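Local coordinates for protein acetyltransferase, GNAT family (Streptococcus pneumoniae, PDB 2I79) that binds acetyl coenzyme A and, as a GNAT-family enzyme, probably transfers its acetyl group to an amine, perhaps of an amino acid, at residues 19-22 / 23-27; 63-67 / 68-72; 134-137 / 138-142. All coordinates share one frame; numbering follows the deposited sequence.

Contact 1 (19-22 / 23-27); sequences VAFL and NRVSL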
# COMPACT_ATOMS: atom_id res chain seq x y z
N VAL A 19 5.53 -13.68 16.26
CA VAL A 19 4.66 -12.70 16.92
C VAL A 19 5.43 -12.04 18.06
O VAL A 19 5.41 -10.82 18.24
CB VAL A 19 3.30 -13.31 17.45
CG1 VAL A 19 2.58 -12.32 18.42
CG2 VAL A 19 2.36 -13.67 16.31
N ALA A 20 6.14 -12.86 18.84
CA ALA A 20 6.91 -12.38 19.99
C ALA A 20 7.99 -11.37 19.57
O ALA A 20 8.15 -10.27 20.17
CB ALA A 20 7.52 -13.57 20.71
N PHE A 21 8.73 -11.73 18.52
CA PHE A 21 9.77 -10.86 17.98
C PHE A 21 9.20 -9.54 17.45
O PHE A 21 9.78 -8.46 17.66
CB PHE A 21 10.53 -11.59 16.86
CG PHE A 21 11.52 -10.72 16.16
CD1 PHE A 21 12.70 -10.32 16.80
CD2 PHE A 21 11.26 -10.24 14.89
CE1 PHE A 21 13.58 -9.49 16.18
CE2 PHE A 21 12.16 -9.39 14.27
CZ PHE A 21 13.31 -9.04 14.91
N LEU A 22 8.06 -9.61 16.77
CA LEU A 22 7.53 -8.38 16.17
C LEU A 22 7.00 -7.46 17.26
O LEU A 22 7.13 -6.27 17.16
CB LEU A 22 6.48 -8.69 15.11
CG LEU A 22 7.07 -9.26 13.81
CD1 LEU A 22 6.02 -10.03 13.01
CD2 LEU A 22 7.70 -8.13 12.94
N ASN A 23 6.45 -8.03 18.31
CA ASN A 23 6.04 -7.24 19.48
C ASN A 23 7.24 -6.61 20.17
O ASN A 23 7.18 -5.44 20.60
CB ASN A 23 5.26 -8.11 20.47
CG ASN A 23 3.81 -8.31 20.07
OD1 ASN A 23 3.19 -9.36 20.34
ND2 ASN A 23 3.26 -7.29 19.45
N ARG A 24 8.34 -7.34 20.23
CA ARG A 24 9.57 -6.79 20.81
C ARG A 24 10.06 -5.58 20.02
O ARG A 24 10.22 -4.52 20.59
CB ARG A 24 10.69 -7.84 20.92
CG ARG A 24 12.04 -7.24 21.35
CD ARG A 24 13.06 -8.31 21.74
NE ARG A 24 13.75 -8.96 20.59
CZ ARG A 24 15.03 -8.80 20.21
NH1 ARG A 24 15.90 -7.99 20.82
NH2 ARG A 24 15.46 -9.49 19.17
N VAL A 25 10.25 -5.72 18.72
CA VAL A 25 10.81 -4.62 17.92
C VAL A 25 9.85 -3.44 17.77
O VAL A 25 10.27 -2.31 17.61
CB VAL A 25 11.32 -5.12 16.53
CG1 VAL A 25 12.42 -6.14 16.72
CG2 VAL A 25 10.17 -5.71 15.69
N SER A 26 8.56 -3.68 17.88
CA SER A 26 7.57 -2.58 17.77
C SER A 26 7.73 -1.53 18.93
O SER A 26 7.27 -0.38 18.80
CB SER A 26 6.15 -3.17 17.71
OG SER A 26 5.76 -3.52 18.99
N LEU A 27 8.43 -1.93 20.00
CA LEU A 27 8.69 -1.15 21.19
C LEU A 27 10.08 -0.50 21.19
O LEU A 27 10.36 0.37 22.03
CB LEU A 27 8.62 -2.06 22.41
CG LEU A 27 7.30 -2.76 22.70
CD1 LEU A 27 7.52 -3.75 23.80
CD2 LEU A 27 6.23 -1.75 23.05

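Contact 2 (63-67 / 68-72); sequences LAFLN and GKIAG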
# COMPACT_ATOMS: atom_id res chain seq x y z
N LEU A 63 13.48 -15.35 7.89
CA LEU A 63 13.85 -15.15 9.27
C LEU A 63 15.36 -15.37 9.50
O LEU A 63 15.97 -16.25 8.87
CB LEU A 63 13.07 -16.14 10.14
CG LEU A 63 11.54 -16.17 10.07
CD1 LEU A 63 10.97 -17.22 11.01
CD2 LEU A 63 10.95 -14.80 10.38
N ALA A 64 15.95 -14.59 10.40
CA ALA A 64 17.30 -14.83 10.89
C ALA A 64 17.21 -15.23 12.35
O ALA A 64 16.66 -14.49 13.15
CB ALA A 64 18.16 -13.58 10.74
N PHE A 65 17.72 -16.42 12.68
CA PHE A 65 17.88 -16.86 14.05
C PHE A 65 19.35 -16.66 14.45
O PHE A 65 20.27 -17.13 13.78
CB PHE A 65 17.51 -18.35 14.21
CG PHE A 65 16.07 -18.66 13.85
CD1 PHE A 65 15.12 -18.77 14.85
CD2 PHE A 65 15.69 -18.82 12.52
CE1 PHE A 65 13.79 -19.07 14.52
CE2 PHE A 65 14.39 -19.10 12.18
CZ PHE A 65 13.43 -19.23 13.16
N LEU A 66 19.54 -15.94 15.55
CA LEU A 66 20.83 -15.80 16.19
C LEU A 66 20.75 -16.54 17.51
O LEU A 66 19.87 -16.26 18.34
CB LEU A 66 21.12 -14.34 16.45
CG LEU A 66 22.49 -13.76 16.18
CD1 LEU A 66 23.26 -14.39 14.98
CD2 LEU A 66 22.22 -12.26 15.98
N ASN A 67 21.65 -17.51 17.68
CA ASN A 67 21.66 -18.37 18.85
C ASN A 67 20.28 -18.99 19.16
O ASN A 67 19.84 -19.03 20.31
CB ASN A 67 22.24 -17.57 20.03
CG ASN A 67 23.64 -17.07 19.72
OD1 ASN A 67 23.99 -15.91 19.96
ND2 ASN A 67 24.42 -17.92 19.10
N GLY A 68 19.61 -19.47 18.11
CA GLY A 68 18.31 -20.13 18.26
C GLY A 68 17.10 -19.22 18.45
O GLY A 68 16.00 -19.72 18.61
N LYS A 69 17.29 -17.90 18.46
CA LYS A 69 16.17 -16.96 18.58
C LYS A 69 16.10 -16.03 17.38
O LYS A 69 17.15 -15.55 16.91
CB LYS A 69 16.30 -16.10 19.85
CG LYS A 69 16.29 -16.86 21.16
CD LYS A 69 15.01 -17.78 21.36
CE LYS A 69 13.73 -17.00 21.73
NZ LYS A 69 12.55 -17.92 21.78
N ILE A 70 14.89 -15.74 16.90
CA ILE A 70 14.67 -14.78 15.82
C ILE A 70 15.29 -13.44 16.19
O ILE A 70 14.94 -12.84 17.23
CB ILE A 70 13.15 -14.54 15.50
CG1 ILE A 70 12.46 -15.85 15.14
CG2 ILE A 70 12.99 -13.50 14.36
CD1 ILE A 70 10.94 -15.69 14.80
N ALA A 71 16.22 -12.98 15.33
CA ALA A 71 16.91 -11.72 15.49
C ALA A 71 16.51 -10.66 14.44
O ALA A 71 16.74 -9.47 14.65
CB ALA A 71 18.42 -11.96 15.45
N GLY A 72 15.92 -11.11 13.33
CA GLY A 72 15.54 -10.24 12.24
C GLY A 72 14.57 -10.88 11.26
O GLY A 72 14.45 -12.10 11.20
O HOH W 1 20.66 -19.87 15.59

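Contact 3 (134-137 / 138-142); sequences AAVH and LYQKH. With ACO (acetyl coenzyme *a), chain G.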
# COMPACT_ATOMS: atom_id res chain seq x y z
N ALA A 134 20.09 5.27 8.94
CA ALA A 134 20.64 3.92 8.93
C ALA A 134 19.94 3.11 7.84
O ALA A 134 20.60 2.45 7.03
CB ALA A 134 20.43 3.26 10.31
N ALA A 135 18.62 3.19 7.82
CA ALA A 135 17.78 2.50 6.84
C ALA A 135 18.00 3.07 5.45
O ALA A 135 18.12 2.31 4.48
CB ALA A 135 16.35 2.58 7.22
N VAL A 136 18.11 4.40 5.35
CA VAL A 136 18.25 5.03 4.05
C VAL A 136 19.57 4.58 3.47
O VAL A 136 19.68 4.23 2.30
CB VAL A 136 18.08 6.58 4.10
CG1 VAL A 136 18.54 7.22 2.79
CG2 VAL A 136 16.62 6.98 4.37
N HIS A 137 20.58 4.51 4.33
CA HIS A 137 21.90 4.02 3.94
C HIS A 137 21.93 2.53 3.53
O HIS A 137 22.58 2.15 2.52
CB HIS A 137 22.90 4.23 5.07
CG HIS A 137 24.22 3.58 4.81
ND1 HIS A 137 25.19 4.17 4.04
CD2 HIS A 137 24.71 2.38 5.19
CE1 HIS A 137 26.24 3.37 3.97
NE2 HIS A 137 25.96 2.27 4.65
N LEU A 138 21.28 1.70 4.33
CA LEU A 138 21.30 0.27 4.11
C LEU A 138 20.71 0.01 2.73
O LEU A 138 21.32 -0.67 1.92
CB LEU A 138 20.52 -0.49 5.20
CG LEU A 138 20.32 -2.02 4.98
CD1 LEU A 138 21.61 -2.82 5.17
CD2 LEU A 138 19.23 -2.56 5.85
N TYR A 139 19.54 0.58 2.47
CA TYR A 139 18.88 0.36 1.19
C TYR A 139 19.69 0.89 -0.02
O TYR A 139 19.79 0.19 -1.05
CB TYR A 139 17.46 0.90 1.24
CG TYR A 139 16.52 -0.01 2.01
CD1 TYR A 139 16.07 -1.21 1.44
CD2 TYR A 139 16.05 0.33 3.27
CE1 TYR A 139 15.18 -2.05 2.11
CE2 TYR A 139 15.16 -0.52 3.97
CZ TYR A 139 14.74 -1.71 3.37
OH TYR A 139 13.85 -2.57 4.02
N GLN A 140 20.29 2.08 0.10
CA GLN A 140 21.15 2.62 -0.98
C GLN A 140 22.28 1.66 -1.29
O GLN A 140 22.59 1.40 -2.43
CB GLN A 140 21.70 4.00 -0.60
CG GLN A 140 20.64 5.10 -0.56
CD GLN A 140 21.23 6.51 -0.44
OE1 GLN A 140 21.56 6.99 0.65
NE2 GLN A 140 21.37 7.17 -1.58
N LYS A 141 22.90 1.11 -0.25
CA LYS A 141 23.95 0.12 -0.42
C LYS A 141 23.55 -1.04 -1.35
O LYS A 141 24.38 -1.57 -2.07
CB LYS A 141 24.38 -0.42 0.96
CG LYS A 141 25.56 -1.40 0.98
CD LYS A 141 25.93 -1.72 2.47
CE LYS A 141 26.29 -3.22 2.73
NZ LYS A 141 26.48 -3.55 4.21
N HIS A 142 22.27 -1.43 -1.33
CA HIS A 142 21.85 -2.59 -2.09
C HIS A 142 21.14 -2.21 -3.35
O HIS A 142 20.37 -3.02 -3.88
CB HIS A 142 20.99 -3.52 -1.22
CG HIS A 142 21.77 -4.21 -0.16
ND1 HIS A 142 22.06 -3.62 1.05
CD2 HIS A 142 22.37 -5.43 -0.15
CE1 HIS A 142 22.80 -4.45 1.77
NE2 HIS A 142 23.02 -5.54 1.06
N1A ACO G . 23.45 6.92 9.57
C2A ACO G . 23.99 6.29 8.51
N3A ACO G . 24.37 5.00 8.54
C4A ACO G . 24.21 4.26 9.66
C5A ACO G . 23.61 4.86 10.85
C6A ACO G . 23.22 6.27 10.74
N6A ACO G . 22.66 6.90 11.80
N7A ACO G . 23.59 3.92 11.79
C8A ACO G . 24.13 2.79 11.24
N9A ACO G . 24.50 3.01 9.96
C1B ACO G . 25.11 2.10 8.94
C2B ACO G . 26.18 1.11 9.37
O2B ACO G . 27.48 1.69 9.36
C3B ACO G . 26.04 0.08 8.28
O3B ACO G . 26.58 0.49 7.03
P3B ACO G . 27.93 -0.08 6.40
O7A ACO G . 28.87 0.65 7.36
O8A ACO G . 27.98 0.38 4.96
O9A ACO G . 27.87 -1.58 6.51
C4B ACO G . 24.54 0.05 8.02
O4B ACO G . 24.06 1.35 8.34
C5B ACO G . 23.88 -1.04 8.86
O5B ACO G . 24.00 -2.24 8.09
P1A ACO G . 23.67 -3.64 8.81
O1A ACO G . 24.39 -3.74 10.13
O2A ACO G . 23.83 -4.70 7.73
O3A ACO G . 22.12 -3.38 9.20
P2A ACO G . 21.38 -3.63 10.64
O4A ACO G . 21.69 -2.59 11.73
O5A ACO G . 21.56 -5.10 10.92
O6A ACO G . 19.87 -3.33 10.09
CBP ACO G . 18.02 -1.73 10.15
CCP ACO G . 19.45 -2.01 9.75
CDP ACO G . 17.65 -0.33 9.62
CEP ACO G . 17.13 -2.83 9.54
CAP ACO G . 17.90 -1.75 11.67
OAP ACO G . 18.63 -0.66 12.28
C9P ACO G . 16.44 -1.71 12.12
O9P ACO G . 15.80 -2.74 12.17
N8P ACO G . 15.93 -0.54 12.46
C7P ACO G . 14.57 -0.33 12.95
C6P ACO G . 13.48 -0.71 11.95
C5P ACO G . 13.67 -0.01 10.64
O5P ACO G . 13.81 1.19 10.62
N4P ACO G . 13.69 -0.77 9.55
C3P ACO G . 13.85 -0.24 8.20
C2P ACO G . 12.62 0.50 7.68
S1P ACO G . 11.28 -0.65 7.53
C ACO G . 11.13 -1.21 6.01
O ACO G . 12.07 -1.90 5.69
CH3 ACO G . 9.90 -0.85 5.19

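Contact 1 (19-22 / 23-27)
Phe-21 meets Arg-24 and Val-25 one turn further along helix 15-26. Its CB leads away from the later turn, but CG stands anti to the backbone N (chi1 174°), which brings the ring forward toward the next turn, beside Arg-24 and Val-25. From CG outward the ring atoms divide their partners. Phe-21 CD1 lies 3.7 Å from Arg-24 NH2. CE1 touches both NH2 of Arg-24 and CG1 of Val-25. Phe-21 CZ, at the tip, touches Val-25 CG1 at 3.5 Å. This methyl, Val-25 CG1, stands over one face of the Phe-21 ring, 3.9 Å from the centroid, in a CH-pi contact.

The Arg-24 guanidinium comes to the ring differently. Arg-24 NH2 is close to the ring plane, 3.5 Å from Phe-21 CE1. It lies at the edge rather than over a face, and the planes are 61° apart, so the contact is edge packing. The bend at chi3 (80°) turns the end of the arginine to that edge.

Four successive i to i+4 backbone bonds hold the turns together. One of them runs from Val-25 N to Phe-21 O at 3.0 Å. Near the end of the helix, Ser-26 OG donates to the carbonyl O of Asn-23 at 2.9 Å.

Beyond the helix, Phe-21 packs on Ile-73 and Val-93 of the central sheet, and Leu-22 on Met-46 of helix 43-55. The chemistry is therefore split: Phe-21 and Val-25 form the apolar, sheet-facing side, while the guanidinium lies at the ring's edge rather than over its face.

Contact 2 (63-67 / 68-72)
The beta hairpin of strands 60-66 and 69-77 closes here through a type I' turn, Leu-66 to Lys-69, and carries a classic bulge just beyond it. At the turn, Leu-66 and Lys-69 form a hydrogen-bonded antiparallel pair. Leu-66 N donates to Lys-69 O at 2.8 Å. The return bond, Lys-69 N to Leu-66 O, is 3.1 Å long. Asn-67 and Gly-68 take the corners with positive phi, as this turn type requires.

Phe-65 and Ile-70 make the next, non-hydrogen-bonded pair. Ile-70 CG1 is anti to the carbonyl carbon (chi1 -58°), which sets it against the phenyl ring, 3.5 Å from Phe-65 CE1. Further out, Ile-70 CD1 meets Leu-63 CD1. These side chains lie on the sheet face covered by helix 15-26, where Leu-18 packs on Leu-63, and Glu-17 on Phe-65 and Ile-70.

Past this pair the register slips by one residue. Ala-71 and Gly-72 both face Ala-64, whose carbonyl O takes two N-H groups. Ala-71 N makes a short, straight bond at 2.7 Å, whereas Gly-72 N makes a weak one at 3.5 Å. Ala-64 N closes the pair by donating to Gly-72 O.

The bulge also brings Ala-71 CB beside Leu-66 CB, 3.7 Å apart, on the opposite face from Phe-65. Leu-103 of helix 103-117 packs on Ala-64 and Ala-71 there. At the turn, one water accepts from Gly-68 N at 2.8 Å and donates weakly to Phe-65 O.

Contact 3 (134-137 / 138-142)
The edge of the Tyr-139 ring lies against the carbonyl O of Ala-135, one turn earlier in helix 133-141, and both side chains reach acetyl coenzyme A. The hydrogen bonds to the ligand come first. Tyr-139 OH donates to the acetyl carbonyl O of the ligand at 2.5 Å. CG of this tyrosine lies anti to its carbonyl carbon (chi1 -76°), and the ring runs past Ala-135, with Tyr-139 CD2 3.1 Å from Ala-135 O. Phe-144 makes an edge-to-face contact with the same ring.

At the other end of the cofactor, His-137 NE2 donates to O8A of the 3'-phosphate at 2.8 Å. The bond is nearly straight, and O8A lies in the plane of the imidazole. Lys-141 NZ reaches O9A of this phosphate, but only weakly, at 3.3 Å; its stronger partner is Ser-105 OG. The phosphate's negative charge would probably favour the protonated form of His-137 and attract Lys-141.

Van der Waals contacts line more of the cofactor. Ala-134 CB lies 3.6 Å from N7A of the adenine. Leu-138 CD1 approaches O5B, the ester oxygen between ribose and pyrophosphate, and Ala-135 CB meets the pantetheine at C3P, 3.9 Å away.

Backbone bonds join the two turns in the regular i to i+4 pattern, among them Tyr-139 N to Ala-135 O. At the C-terminal end, His-142 ND1 donates to Leu-138 O, which lies in its ring plane.

Here the bond from Tyr-139 OH probably helps to orient and polarise the acetyl carbonyl. A helix after strand 123-129, lying along the cofactor, is characteristic of the GNAT fold, and a tyrosine near the thioester is found in many GNAT enzymes.

Overall arrangement
Contacts 1 and 2 touch directly, their centres 13 Å apart. Phe-21 of helix 15-26 lies on the bulged strand of contact 2: its CD1 is 3.4 Å from Ile-70 O, and its CZ is 3.7 Å from Gly-72 CA. Contact 3 stands apart, its nearest atoms about 12 Å from contact 1 and about 11 Å from contact 2. The cofactor lies between. Contact 3 binds it directly, whereas the nearest atoms of the Val-25 side chain in contact 1, and of Gly-72 in contact 2, are each about 7 Å from the cofactor. All three belong to one GNAT domain: helix and hairpin on one side of the cofactor, helix 133-141 on the other.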